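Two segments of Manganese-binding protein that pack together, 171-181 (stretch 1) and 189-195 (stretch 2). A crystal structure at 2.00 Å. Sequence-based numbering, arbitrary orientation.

Stretch 1 (171-181) FSYFTRRYLSS
Stretch 2 (189-195) EWRSRCI

A helix begins at Ser172 and includes Tyr178, with Phe171 at the N-cap position; phi/psi values lie near -65/-45 over most of the helix, and the i to i+4 backbone bonds run from Thr175 N to Phe171 O (2.8 Å) through Tyr178 N to Phe174 O (2.8 Å). Leu179 N still reaches Thr175 O at 3.1 Å, but Ser180 (-124/154) and Ser181 (-85/163) are extended. Stretch 2 begins as a 3-10 segment, Glu189 to Arg193, closed by Arg193 N to Trp190 O at 2.8 Å, and continues as strand at Cys194 (-144/151) and Ile195 (-156/158). The register is fixed by two CA pairs: Thr175 CA lies 6.6 Å from Cys194 CA, and Ser180 CA lies 5.5 Å from Trp190 CA, so the chains run in opposite senses. No direct hydrogen bond crosses between them; the 419 Å² buried is a packing surface.

Trp190 supplies the largest share, 105 Å². Its chi1 of 69° (p) and chi2 of -97° lay the indole along the helix. Arg176 covers one face: with chi1 and chi2 both t (-167°, -174°), Arg176 CG stands 3.5 Å from the centroid of the Trp190 five-membered ring and 5° off the ring normal, a CH-pi contact with almost ideal alignment. A turn to p at chi3 (60°) follows, and the guanidinium is hydrogen-bonded elsewhere in the structure. Thr175 CG2 lies at the indole edge, near its plane, 4.2 Å from Trp190 CE3. Farther along the ring, Trp190 CZ3 comes within 3.4 Å of Ser172 O, a carbonyl that also accepts the helical bond from Arg176 N at 3.0 Å.

Thr175 takes chi1 -64° (m), which places OG1 2.7 Å from Phe171 O, to which it donates. The same carbonyl also accepts from Thr175 N. With its hydroxyl proton given to Phe171 O, the side chain meets stretch 2 through packing: Thr175 OG1 is 3.4 Å from Cys194 CB, and Thr175 CG2 is 3.6 Å from Arg193 CB. Cys194, at chi1 59° (p), carries SG to 3.9 Å from Ser172 OG.

At the other end, Ser180 (chi1 -45°, m) folds its hydroxyl back to donate from OG to Thr175 O at 2.7 Å, joining Leu179 N at that acceptor. With this bond made, Ser180 OG lies 3.3 Å from Trp190 CB and 3.7 Å from Arg193 CD. Arg193 is bent rather than extended: chi1 -47° (m), chi2 -149° (between wells), chi3 83° (p) and chi4 110°. Arg193 CD thereby comes 3.2 Å from Leu179 O, and all three guanidinium nitrogens are hydrogen-bonded elsewhere in the structure.

One water provides a polar link between the stretches. It donates to Ser172 OG at 2.9 Å and accepts from Arg191 NE at 3.2 Å. Ser172 has chi1 -78° (m); Arg191, whose CA-to-CB bond points away from stretch 1, returns through chi1 -75° (m), chi2 -153° (t), chi3 153° (t) and chi4 92°, so its end comes nearer.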

ATOM      1  N   PHE A 171       2.746  -6.350   1.498  1.00 22.96           N
ATOM      2  CA  PHE A 171       1.608  -6.969   0.828  1.00 21.87           C
ATOM      3  C   PHE A 171       0.832  -7.925   1.738  1.00 23.10           C
ATOM      4  O   PHE A 171       0.143  -8.832   1.252  1.00 20.45           O
ATOM      5  CB  PHE A 171       2.078  -7.673  -0.444  1.00 20.62           C
ATOM      6  CG  PHE A 171       2.735  -6.732  -1.438  1.00 23.27           C
ATOM      7  CD1 PHE A 171       4.111  -6.530  -1.423  1.00 24.73           C
ATOM      8  CD2 PHE A 171       1.968  -6.039  -2.370  1.00 21.71           C
ATOM      9  CE1 PHE A 171       4.717  -5.663  -2.332  1.00 24.70           C
ATOM     10  CE2 PHE A 171       2.563  -5.165  -3.285  1.00 26.72           C
ATOM     11  CZ  PHE A 171       3.938  -4.983  -3.273  1.00 19.32           C
ATOM     12  N   SER A 172       0.903  -7.726   3.058  1.00 18.75           N
ATOM     13  CA  SER A 172       0.131  -8.598   3.942  1.00 21.22           C
ATOM     14  C   SER A 172      -1.375  -8.423   3.740  1.00 26.42           C
ATOM     15  O   SER A 172      -2.122  -9.412   3.719  1.00 25.68           O
ATOM     16  CB  SER A 172       0.515  -8.358   5.405  1.00 25.91           C
ATOM     17  OG  SER A 172       1.747  -8.998   5.703  1.00 21.11           O
ATOM     18  N   TYR A 173      -1.856  -7.180   3.613  1.00 26.72           N
ATOM     19  CA  TYR A 173      -3.289  -6.981   3.375  1.00 24.67           C
ATOM     20  C   TYR A 173      -3.712  -7.561   2.030  1.00 27.63           C
ATOM     21  O   TYR A 173      -4.750  -8.227   1.923  1.00 24.99           O
ATOM     22  CB  TYR A 173      -3.638  -5.493   3.445  1.00 23.55           C
ATOM     23  CG  TYR A 173      -3.471  -4.923   4.830  1.00 25.85           C
ATOM     24  CD1 TYR A 173      -2.307  -4.246   5.185  1.00 21.86           C
ATOM     25  CD2 TYR A 173      -4.470  -5.063   5.780  1.00 26.95           C
ATOM     26  CE1 TYR A 173      -2.147  -3.717   6.451  1.00 23.54           C
ATOM     27  CE2 TYR A 173      -4.319  -4.552   7.051  1.00 30.34           C
ATOM     28  CZ  TYR A 173      -3.163  -3.874   7.386  1.00 31.21           C
ATOM     29  OH  TYR A 173      -3.012  -3.356   8.655  1.00 26.75           O
ATOM     30  N   PHE A 174      -2.931  -7.269   0.988  1.00 21.74           N
ATOM     31  CA  PHE A 174      -3.121  -7.848  -0.335  1.00 23.57           C
ATOM     32  C   PHE A 174      -3.249  -9.366  -0.259  1.00 26.30           C
ATOM     33  O   PHE A 174      -4.160  -9.968  -0.846  1.00 22.86           O
ATOM     34  CB  PHE A 174      -1.914  -7.423  -1.198  1.00 22.54           C
ATOM     35  CG  PHE A 174      -1.951  -7.899  -2.623  1.00 23.70           C
ATOM     36  CD1 PHE A 174      -1.461  -9.165  -2.970  1.00 19.29           C
ATOM     37  CD2 PHE A 174      -2.417  -7.060  -3.624  1.00 22.72           C
ATOM     38  CE1 PHE A 174      -1.479  -9.589  -4.276  1.00 21.00           C
ATOM     39  CE2 PHE A 174      -2.442  -7.474  -4.941  1.00 21.78           C
ATOM     40  CZ  PHE A 174      -1.960  -8.739  -5.273  1.00 18.92           C
ATOM     41  N   THR A 175      -2.315 -10.001   0.451  1.00 21.29           N
ATOM     42  CA  THR A 175      -2.256 -11.456   0.517  1.00 18.07           C
ATOM     43  C   THR A 175      -3.466 -12.027   1.248  1.00 25.68           C
ATOM     44  O   THR A 175      -4.038 -13.041   0.831  1.00 23.77           O
ATOM     45  CB  THR A 175      -0.971 -11.869   1.237  1.00 22.62           C
ATOM     46  OG1 THR A 175       0.184 -11.446   0.474  1.00 20.58           O
ATOM     47  CG2 THR A 175      -0.955 -13.381   1.477  1.00 20.84           C
ATOM     48  N   ARG A 176      -3.833 -11.406   2.369  1.00 23.18           N
ATOM     49  CA  ARG A 176      -4.985 -11.851   3.149  1.00 28.48           C
ATOM     50  C   ARG A 176      -6.282 -11.743   2.340  1.00 27.10           C
ATOM     51  O   ARG A 176      -7.131 -12.644   2.388  1.00 29.87           O
ATOM     52  CB  ARG A 176      -5.065 -11.025   4.443  1.00 29.05           C
ATOM     53  CG  ARG A 176      -6.033 -11.571   5.518  1.00 34.31           C
ATOM     54  CD  ARG A 176      -6.159 -10.608   6.727  1.00 32.72           C
ATOM     55  NE  ARG A 176      -6.661  -9.287   6.334  1.00 42.99           N
ATOM     56  CZ  ARG A 176      -6.940  -8.282   7.179  1.00 51.38           C
ATOM     57  NH1 ARG A 176      -6.756  -8.429   8.494  1.00 53.82           N
ATOM     58  NH2 ARG A 176      -7.408  -7.118   6.710  1.00 40.31           N
ATOM     59  N   ARG A 177      -6.447 -10.655   1.578  1.00 25.80           N
ATOM     60  CA  ARG A 177      -7.664 -10.479   0.790  1.00 28.16           C
ATOM     61  C   ARG A 177      -7.687 -11.371  -0.448  1.00 34.11           C
ATOM     62  O   ARG A 177      -8.667 -12.082  -0.682  1.00 29.60           O
ATOM     63  CB  ARG A 177      -7.842  -9.017   0.362  1.00 27.11           C
ATOM     64  CG  ARG A 177      -9.097  -8.862  -0.552  1.00 26.42           C
ATOM     65  CD  ARG A 177      -9.679  -7.469  -0.540  1.00 36.17           C
ATOM     66  NE  ARG A 177     -10.974  -7.355  -1.221  1.00 33.93           N
ATOM     67  CZ  ARG A 177     -12.160  -7.506  -0.618  1.00 47.13           C
ATOM     68  NH1 ARG A 177     -12.226  -7.806   0.678  1.00 36.85           N
ATOM     69  NH2 ARG A 177     -13.295  -7.355  -1.303  1.00 41.45           N
ATOM     70  N   TYR A 178      -6.629 -11.326  -1.266  1.00 27.75           N
ATOM     71  CA  TYR A 178      -6.694 -11.833  -2.635  1.00 22.98           C
ATOM     72  C   TYR A 178      -6.064 -13.196  -2.833  1.00 22.26           C
ATOM     73  O   TYR A 178      -6.336 -13.839  -3.851  1.00 23.83           O
ATOM     74  CB  TYR A 178      -5.990 -10.881  -3.609  1.00 18.43           C
ATOM     75  CG  TYR A 178      -6.603  -9.510  -3.671  1.00 27.08           C
ATOM     76  CD1 TYR A 178      -7.916  -9.333  -4.104  1.00 26.05           C
ATOM     77  CD2 TYR A 178      -5.870  -8.394  -3.283  1.00 22.99           C
ATOM     78  CE1 TYR A 178      -8.484  -8.069  -4.153  1.00 28.27           C
ATOM     79  CE2 TYR A 178      -6.415  -7.133  -3.331  1.00 27.04           C
ATOM     80  CZ  TYR A 178      -7.722  -6.968  -3.774  1.00 30.80           C
ATOM     81  OH  TYR A 178      -8.258  -5.693  -3.809  1.00 28.15           O
ATOM     82  N   LEU A 179      -5.177 -13.617  -1.942  1.00 22.32           N
ATOM     83  CA  LEU A 179      -4.424 -14.845  -2.137  1.00 23.97           C
ATOM     84  C   LEU A 179      -4.871 -15.953  -1.199  1.00 26.90           C
ATOM     85  O   LEU A 179      -4.373 -17.085  -1.307  1.00 26.46           O
ATOM     86  CB  LEU A 179      -2.916 -14.576  -1.957  1.00 17.49           C
ATOM     87  CG  LEU A 179      -2.256 -13.687  -3.023  1.00 19.38           C
ATOM     88  CD1 LEU A 179      -0.745 -13.563  -2.787  1.00 21.82           C
ATOM     89  CD2 LEU A 179      -2.539 -14.172  -4.436  1.00 16.47           C
ATOM     90  N   SER A 180      -5.800 -15.665  -0.291  1.00 26.30           N
ATOM     91  CA  SER A 180      -6.137 -16.568   0.795  1.00 30.57           C
ATOM     92  C   SER A 180      -7.623 -16.880   0.790  1.00 29.78           C
ATOM     93  O   SER A 180      -8.440 -16.078   0.336  1.00 30.31           O
ATOM     94  CB  SER A 180      -5.751 -15.966   2.139  1.00 25.73           C
ATOM     95  OG  SER A 180      -4.442 -15.394   2.045  1.00 26.26           O
ATOM     96  N   SER A 181      -7.953 -18.039   1.341  1.00 32.38           N
ATOM     97  CA  SER A 181      -9.320 -18.518   1.464  1.00 39.43           C
ATOM     98  C   SER A 181      -9.982 -17.961   2.719  1.00 43.14           C
ATOM     99  O   SER A 181      -9.317 -17.490   3.650  1.00 36.25           O
ATOM    100  CB  SER A 181      -9.345 -20.038   1.528  1.00 35.73           C
ATOM    101  OG  SER A 181      -8.894 -20.461   2.809  1.00 35.55           O
ATOM    102  N   GLU A 189      -4.080 -18.724   9.063  1.00 40.29           N
ATOM    103  CA  GLU A 189      -3.066 -19.404   8.266  1.00 46.12           C
ATOM    104  C   GLU A 189      -2.850 -18.754   6.904  1.00 31.95           C
ATOM    105  O   GLU A 189      -2.025 -19.250   6.134  1.00 32.67           O
ATOM    106  CB  GLU A 189      -3.426 -20.883   8.112  1.00 47.96           C
ATOM    107  CG  GLU A 189      -2.910 -21.713   9.289  1.00 56.93           C
ATOM    108  CD  GLU A 189      -3.641 -23.028   9.472  1.00 71.03           C
ATOM    109  OE1 GLU A 189      -4.366 -23.462   8.540  1.00 76.56           O
ATOM    110  OE2 GLU A 189      -3.491 -23.624  10.567  1.00 69.30           O
ATOM    111  N   TRP A 190      -3.580 -17.677   6.594  1.00 31.71           N
ATOM    112  CA  TRP A 190      -3.267 -16.868   5.427  1.00 29.56           C
ATOM    113  C   TRP A 190      -1.830 -16.365   5.473  1.00 28.20           C
ATOM    114  O   TRP A 190      -1.202 -16.190   4.425  1.00 24.23           O
ATOM    115  CB  TRP A 190      -4.239 -15.687   5.337  1.00 29.07           C
ATOM    116  CG  TRP A 190      -4.057 -14.646   6.408  1.00 30.24           C
ATOM    117  CD1 TRP A 190      -4.757 -14.542   7.576  1.00 30.16           C
ATOM    118  CD2 TRP A 190      -3.108 -13.557   6.412  1.00 32.92           C
ATOM    119  NE1 TRP A 190      -4.314 -13.456   8.303  1.00 34.16           N
ATOM    120  CE2 TRP A 190      -3.303 -12.837   7.610  1.00 36.45           C
ATOM    121  CE3 TRP A 190      -2.122 -13.120   5.516  1.00 29.81           C
ATOM    122  CZ2 TRP A 190      -2.541 -11.709   7.942  1.00 36.18           C
ATOM    123  CZ3 TRP A 190      -1.360 -11.994   5.853  1.00 27.90           C
ATOM    124  CH2 TRP A 190      -1.574 -11.309   7.054  1.00 29.99           C
ATOM    125  N   ARG A 191      -1.296 -16.137   6.678  1.00 29.63           N
ATOM    126  CA  ARG A 191       0.060 -15.616   6.835  1.00 30.11           C
ATOM    127  C   ARG A 191       1.110 -16.543   6.237  1.00 27.36           C
ATOM    128  O   ARG A 191       2.191 -16.080   5.870  1.00 29.51           O
ATOM    129  CB  ARG A 191       0.349 -15.368   8.317  1.00 35.52           C
ATOM    130  CG  ARG A 191      -0.320 -14.134   8.883  1.00 38.94           C
ATOM    131  CD  ARG A 191       0.489 -13.601  10.047  1.00 53.30           C
ATOM    132  NE  ARG A 191       0.340 -12.164  10.256  1.00 47.88           N
ATOM    133  CZ  ARG A 191      -0.561 -11.619  11.075  1.00 59.94           C
ATOM    134  NH1 ARG A 191      -1.409 -12.399  11.744  1.00 52.53           N
ATOM    135  NH2 ARG A 191      -0.620 -10.295  11.219  1.00 49.13           N
ATOM    136  N   SER A 192       0.812 -17.837   6.097  1.00 25.24           N
ATOM    137  CA  SER A 192       1.743 -18.718   5.391  1.00 29.52           C
ATOM    138  C   SER A 192       1.959 -18.295   3.937  1.00 24.71           C
ATOM    139  O   SER A 192       2.951 -18.708   3.315  1.00 23.26           O
ATOM    140  CB  SER A 192       1.230 -20.160   5.441  1.00 32.27           C
ATOM    141  OG  SER A 192       0.239 -20.343   4.437  1.00 37.93           O
ATOM    142  N   ARG A 193       1.075 -17.461   3.383  1.00 21.43           N
ATOM    143  CA  ARG A 193       1.098 -17.153   1.954  1.00 21.85           C
ATOM    144  C   ARG A 193       1.977 -15.963   1.554  1.00 19.62           C
ATOM    145  O   ARG A 193       2.073 -15.667   0.355  1.00 17.64           O
ATOM    146  CB  ARG A 193      -0.336 -16.925   1.466  1.00 22.53           C
ATOM    147  CG  ARG A 193      -1.294 -18.026   1.950  1.00 27.29           C
ATOM    148  CD  ARG A 193      -2.408 -18.260   0.956  1.00 30.25           C
ATOM    149  NE  ARG A 193      -1.844 -19.147  -0.033  1.00 48.19           N
ATOM    150  CZ  ARG A 193      -2.196 -20.410  -0.191  1.00 33.82           C
ATOM    151  NH1 ARG A 193      -3.158 -20.922   0.541  1.00 39.58           N
ATOM    152  NH2 ARG A 193      -1.565 -21.143  -1.096  1.00 30.39           N
ATOM    153  N   CYS A 194       2.631 -15.274   2.486  1.00 20.72           N
ATOM    154  CA  CYS A 194       3.563 -14.224   2.082  1.00 16.87           C
ATOM    155  C   CYS A 194       4.762 -14.207   3.028  1.00 22.84           C
ATOM    156  O   CYS A 194       4.652 -14.558   4.209  1.00 21.91           O
ATOM    157  CB  CYS A 194       2.875 -12.836   2.039  1.00 18.42           C
ATOM    158  SG  CYS A 194       2.129 -12.264   3.622  1.00 25.64           S
ATOM    159  N   ILE A 195       5.914 -13.788   2.504  1.00 18.63           N
ATOM    160  CA  ILE A 195       7.137 -13.673   3.308  1.00 21.04           C
ATOM    161  C   ILE A 195       8.058 -12.658   2.641  1.00 20.94           C
ATOM    162  O   ILE A 195       7.958 -12.393   1.439  1.00 17.13           O
ATOM    163  CB  ILE A 195       7.860 -15.040   3.482  1.00 18.06           C
ATOM    164  CG1 ILE A 195       8.787 -15.001   4.711  1.00 23.10           C
ATOM    165  CG2 ILE A 195       8.669 -15.376   2.237  1.00 19.43           C
ATOM    166  CD1 ILE A 195       9.350 -16.347   5.105  1.00 29.59           C
TER
HETATM  167  O   HOH W   1       1.957 -11.021   7.713  1.00 38.99           O